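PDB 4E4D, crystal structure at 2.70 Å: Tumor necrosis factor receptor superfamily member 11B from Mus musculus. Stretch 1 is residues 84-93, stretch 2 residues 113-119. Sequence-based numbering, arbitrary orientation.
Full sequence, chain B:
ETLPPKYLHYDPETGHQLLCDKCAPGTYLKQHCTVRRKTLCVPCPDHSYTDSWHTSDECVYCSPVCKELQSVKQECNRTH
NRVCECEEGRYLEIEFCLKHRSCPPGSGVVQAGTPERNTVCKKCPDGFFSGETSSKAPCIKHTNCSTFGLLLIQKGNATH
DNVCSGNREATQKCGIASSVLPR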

ATOM      1  N   CYS B  84       3.016  -1.728 -27.851  1.00 68.96           N
ATOM      2  CA  CYS B  84       2.218  -0.508 -27.912  1.00 69.35           C
ATOM      3  C   CYS B  84       3.110   0.720 -28.069  1.00 69.28           C
ATOM      4  O   CYS B  84       4.208   0.776 -27.519  1.00 69.57           O
ATOM      5  CB  CYS B  84       1.362  -0.377 -26.652  1.00 65.38           C
ATOM      6  SG  CYS B  84       0.266  -1.786 -26.359  1.00 68.58           S
ATOM      7  N   GLU B  85       2.625   1.701 -28.827  1.00 70.31           N
ATOM      8  CA  GLU B  85       3.372   2.928 -29.078  1.00 71.90           C
ATOM      9  C   GLU B  85       2.463   4.139 -28.903  1.00 71.19           C
ATOM     10  O   GLU B  85       1.290   4.099 -29.270  1.00 70.64           O
ATOM     11  CB  GLU B  85       3.950   2.910 -30.494  1.00 74.88           C
ATOM     12  CG  GLU B  85       4.819   4.112 -30.830  1.00 78.92           C
ATOM     13  CD  GLU B  85       5.287   4.105 -32.275  1.00 84.36           C
ATOM     14  OE1 GLU B  85       4.892   3.188 -33.024  1.00 81.04           O
ATOM     15  OE2 GLU B  85       6.048   5.018 -32.662  1.00 90.81           O
ATOM     16  N   CYS B  86       3.007   5.216 -28.347  1.00 71.40           N
ATOM     17  CA  CYS B  86       2.230   6.430 -28.109  1.00 70.85           C
ATOM     18  C   CYS B  86       2.063   7.249 -29.383  1.00 73.14           C
ATOM     19  O   CYS B  86       2.833   7.111 -30.332  1.00 75.47           O
ATOM     20  CB  CYS B  86       2.892   7.288 -27.031  1.00 70.57           C
ATOM     21  SG  CYS B  86       2.677   6.669 -25.343  1.00 88.47           S
ATOM     22  N   GLU B  87       1.049   8.109 -29.388  1.00 74.66           N
ATOM     23  CA  GLU B  87       0.782   8.982 -30.524  1.00 74.76           C
ATOM     24  C   GLU B  87       1.981   9.860 -30.836  1.00 77.16           C
ATOM     25  O   GLU B  87       2.966   9.874 -30.098  1.00 77.80           O
ATOM     26  CB  GLU B  87      -0.425   9.876 -30.239  1.00 73.70           C
ATOM     27  CG  GLU B  87      -1.751   9.148 -30.206  1.00 72.07           C
ATOM     28  CD  GLU B  87      -2.899  10.057 -29.812  1.00 74.69           C
ATOM     29  OE1 GLU B  87      -2.649  11.258 -29.571  1.00 71.66           O
ATOM     30  OE2 GLU B  87      -4.048   9.571 -29.741  1.00 76.85           O
ATOM     31  N   GLU B  88       1.884  10.603 -31.932  1.00 80.50           N
ATOM     32  CA  GLU B  88       2.939  11.517 -32.332  1.00 82.21           C
ATOM     33  C   GLU B  88       2.926  12.733 -31.415  1.00 81.60           C
ATOM     34  O   GLU B  88       1.873  13.317 -31.159  1.00 80.35           O
ATOM     35  CB  GLU B  88       2.753  11.942 -33.791  1.00 85.02           C
ATOM     36  CG  GLU B  88       3.064  10.844 -34.805  1.00 88.91           C
ATOM     37  CD  GLU B  88       2.259   9.572 -34.574  1.00 95.50           C
ATOM     38  OE1 GLU B  88       1.197   9.641 -33.920  1.00 87.59           O
ATOM     39  OE2 GLU B  88       2.693   8.499 -35.046  1.00 91.19           O
ATOM     40  N   GLY B  89       4.098  13.099 -30.909  1.00 74.63           N
ATOM     41  CA  GLY B  89       4.221  14.234 -30.017  1.00 75.06           C
ATOM     42  C   GLY B  89       4.088  13.856 -28.554  1.00 71.57           C
ATOM     43  O   GLY B  89       4.016  14.728 -27.688  1.00 71.65           O
ATOM     44  N   ARG B  90       4.059  12.556 -28.274  1.00 68.88           N
ATOM     45  CA  ARG B  90       3.922  12.074 -26.903  1.00 65.79           C
ATOM     46  C   ARG B  90       4.930  10.972 -26.596  1.00 66.15           C
ATOM     47  O   ARG B  90       5.528  10.391 -27.500  1.00 70.28           O
ATOM     48  CB  ARG B  90       2.504  11.556 -26.660  1.00 61.57           C
ATOM     49  CG  ARG B  90       1.428  12.612 -26.805  1.00 61.46           C
ATOM     50  CD  ARG B  90       0.044  12.038 -26.566  1.00 57.72           C
ATOM     51  NE  ARG B  90      -0.988  13.068 -26.649  1.00 58.90           N
ATOM     52  CZ  ARG B  90      -1.331  13.876 -25.648  1.00 58.78           C
ATOM     53  NH1 ARG B  90      -0.730  13.785 -24.469  1.00 62.35           N
ATOM     54  NH2 ARG B  90      -2.280  14.783 -25.830  1.00 59.14           N
ATOM     55  N   TYR B  91       5.111  10.694 -25.308  1.00 64.71           N
ATOM     56  CA  TYR B  91       5.999   9.626 -24.867  1.00 65.24           C
ATOM     57  C   TYR B  91       5.424   8.983 -23.612  1.00 61.75           C
ATOM     58  O   TYR B  91       4.680   9.620 -22.865  1.00 60.04           O
ATOM     59  CB  TYR B  91       7.394  10.176 -24.578  1.00 70.20           C
ATOM     60  CG  TYR B  91       7.474  10.980 -23.302  1.00 73.17           C
ATOM     61  CD1 TYR B  91       6.943  12.259 -23.231  1.00 71.55           C
ATOM     62  CD2 TYR B  91       8.080  10.459 -22.168  1.00 70.49           C
ATOM     63  CE1 TYR B  91       7.011  12.996 -22.066  1.00 75.03           C
ATOM     64  CE2 TYR B  91       8.154  11.188 -21.000  1.00 71.25           C
ATOM     65  CZ  TYR B  91       7.618  12.455 -20.954  1.00 71.39           C
ATOM     66  OH  TYR B  91       7.690  13.186 -19.792  1.00 72.59           O
ATOM     67  N   LEU B  92       5.771   7.722 -23.377  1.00 65.81           N
ATOM     68  CA  LEU B  92       5.230   6.988 -22.241  1.00 61.47           C
ATOM     69  C   LEU B  92       5.952   7.348 -20.944  1.00 60.86           C
ATOM     70  O   LEU B  92       7.142   7.073 -20.784  1.00 63.32           O
ATOM     71  CB  LEU B  92       5.318   5.482 -22.488  1.00 57.06           C
ATOM     72  CG  LEU B  92       4.680   4.601 -21.409  1.00 57.88           C
ATOM     73  CD1 LEU B  92       3.196   4.906 -21.268  1.00 51.95           C
ATOM     74  CD2 LEU B  92       4.900   3.129 -21.721  1.00 53.62           C
ATOM     75  N   GLU B  93       5.218   7.970 -20.027  1.00 66.05           N
ATOM     76  CA  GLU B  93       5.743   8.316 -18.712  1.00 70.51           C
ATOM     77  C   GLU B  93       4.904   7.631 -17.637  1.00 62.91           C
ATOM     78  O   GLU B  93       3.782   8.050 -17.353  1.00 54.66           O
ATOM     79  CB  GLU B  93       5.721   9.834 -18.513  1.00 71.81           C
ATOM     80  CG  GLU B  93       6.246  10.299 -17.164  1.00 72.30           C
ATOM     81  CD  GLU B  93       7.711   9.965 -16.953  1.00 81.25           C
ATOM     82  OE1 GLU B  93       8.198  10.116 -15.813  1.00 86.00           O
ATOM     83  OE2 GLU B  93       8.377   9.557 -17.926  1.00 89.22           O
TER
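Stretch 2, residues 113-119: GTPERNT

Stretch 1 runs as strand from Cys-84 to Cys-86, turns through a type II beta turn from Glu-87 to Arg-90, and continues as strand from Arg-90 to Glu-93. The turn is closed by a weak hydrogen bond from Arg-90 N to Glu-87 O (3.4 Å). Gly-89, at phi/psi 91/9, takes backbone angles that would jam a CB against the carbonyl O of Glu-88. Stretch 2 has no regular helix or strand; its middle, Thr-114 to Arg-117, is a type I beta turn, closed by Arg-117 N to Thr-114 O at 2.9 Å, and the chain beyond is extended. The turn rests on the second strand of stretch 1, with the closest CA atoms, those of Tyr-91 and Pro-115, 4.2 Å apart. One hydrogen bond joins the stretches, from Leu-92 N to Pro-115 O (3.3 Å, 153° at the hydrogen). Two CA-H...O contacts accompany it: Pro-115 CA to Arg-90 O at 3.5 Å, nearly straight at 169°, and Tyr-91 CA to Pro-115 O at 3.4 Å. The carbonyl of Pro-115 thus meets both Tyr-91 and Leu-92.

Pro-115 (92 Å²) and Tyr-91 (90 Å²) make the two largest contributions, together almost half of the 377 Å² buried between the stretches. The CA-to-CB bond of Tyr-91 points toward stretch 2; its CB lies 3.4 Å from Thr-114 O and 3.7 Å from Arg-117 O, and with chi1 at 74° (p) the ring lies beside Asn-118. Asn-118 covers one ring face, its CB 3.8 Å from the centroid and 17° off the normal, a CH-pi contact. Tyr-91 OH and Asn-118 ND2 are 3.3 Å apart, but the angle is too poor for a hydrogen bond. From the first strand, Glu-85 reaches over in an extended t,t rotamer, bringing OE2 to 3.5 Å from Pro-115 CG.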

ATOM      1  N   GLY B 113      11.857  14.133 -29.511  1.00100.42           N
ATOM      2  CA  GLY B 113      11.214  13.301 -28.511  1.00 97.13           C
ATOM      3  C   GLY B 113      10.727  11.977 -29.065  1.00 98.58           C
ATOM      4  O   GLY B 113       9.758  11.926 -29.824  1.00 99.05           O
ATOM      5  N   THR B 114      11.406  10.901 -28.683  1.00 97.87           N
ATOM      6  CA  THR B 114      11.013   9.556 -29.082  1.00 92.15           C
ATOM      7  C   THR B 114       9.763   9.150 -28.307  1.00 85.07           C
ATOM      8  O   THR B 114       9.537   9.634 -27.200  1.00 89.99           O
ATOM      9  CB  THR B 114      12.143   8.547 -28.791  1.00 96.05           C
ATOM     10  OG1 THR B 114      13.376   9.040 -29.329  1.00104.96           O
ATOM     11  CG2 THR B 114      11.839   7.187 -29.400  1.00 91.90           C
ATOM     12  N   PRO B 115       8.937   8.266 -28.887  1.00 80.78           N
ATOM     13  CA  PRO B 115       7.766   7.772 -28.153  1.00 72.72           C
ATOM     14  C   PRO B 115       8.114   7.061 -26.842  1.00 72.81           C
ATOM     15  O   PRO B 115       7.204   6.669 -26.109  1.00 67.93           O
ATOM     16  CB  PRO B 115       7.128   6.793 -29.141  1.00 71.56           C
ATOM     17  CG  PRO B 115       7.526   7.305 -30.478  1.00 75.71           C
ATOM     18  CD  PRO B 115       8.907   7.864 -30.305  1.00 80.24           C
ATOM     19  N   GLU B 116       9.402   6.897 -26.553  1.00 80.03           N
ATOM     20  CA  GLU B 116       9.839   6.288 -25.301  1.00 81.47           C
ATOM     21  C   GLU B 116      10.698   7.241 -24.468  1.00 87.25           C
ATOM     22  O   GLU B 116      11.113   6.897 -23.361  1.00 90.26           O
ATOM     23  CB  GLU B 116      10.624   5.003 -25.578  1.00 80.05           C
ATOM     24  CG  GLU B 116       9.772   3.831 -26.046  1.00 78.85           C
ATOM     25  CD  GLU B 116       9.180   4.042 -27.429  1.00 86.03           C
ATOM     26  OE1 GLU B 116       9.734   4.852 -28.203  1.00 84.86           O
ATOM     27  OE2 GLU B 116       8.157   3.395 -27.741  1.00 82.83           O
ATOM     28  N   ARG B 117      10.963   8.432 -24.995  1.00 82.88           N
ATOM     29  CA  ARG B 117      11.799   9.401 -24.293  1.00 90.93           C
ATOM     30  C   ARG B 117      11.327  10.832 -24.530  1.00 89.70           C
ATOM     31  O   ARG B 117      10.833  11.166 -25.606  1.00 90.56           O
ATOM     32  CB  ARG B 117      13.259   9.256 -24.724  1.00101.85           C
ATOM     33  CG  ARG B 117      13.827   7.863 -24.513  1.00104.53           C
ATOM     34  CD  ARG B 117      15.335   7.838 -24.693  1.00111.22           C
ATOM     35  NE  ARG B 117      15.876   6.484 -24.582  1.00115.16           N
ATOM     36  CZ  ARG B 117      16.098   5.851 -23.432  1.00114.33           C
ATOM     37  NH1 ARG B 117      15.824   6.437 -22.274  1.00111.00           N
ATOM     38  NH2 ARG B 117      16.593   4.622 -23.442  1.00115.16           N
ATOM     39  N   ASN B 118      11.490  11.673 -23.514  1.00 90.79           N
ATOM     40  CA  ASN B 118      11.058  13.062 -23.589  1.00 87.81           C
ATOM     41  C   ASN B 118      12.092  13.926 -24.307  1.00 94.84           C
ATOM     42  O   ASN B 118      13.252  13.535 -24.440  1.00 93.64           O
ATOM     43  CB  ASN B 118      10.802  13.601 -22.180  1.00 86.55           C
ATOM     44  CG  ASN B 118       9.952  14.856 -22.180  1.00 89.59           C
ATOM     45  OD1 ASN B 118       9.462  15.290 -23.222  1.00 92.94           O
ATOM     46  ND2 ASN B 118       9.763  15.440 -21.002  1.00 89.18           N
ATOM     47  N   THR B 119      11.667  15.096 -24.775  1.00 93.64           N
ATOM     48  CA  THR B 119      12.560  15.999 -25.492  1.00101.12           C
ATOM     49  C   THR B 119      13.571  16.645 -24.551  1.00103.27           C
ATOM     50  O   THR B 119      13.240  17.009 -23.422  1.00101.85           O
ATOM     51  CB  THR B 119      11.779  17.113 -26.216  1.00103.35           C
ATOM     52  OG1 THR B 119      10.879  17.746 -25.297  1.00104.54           O
ATOM     53  CG2 THR B 119      10.993  16.542 -27.384  1.00102.01           C
TER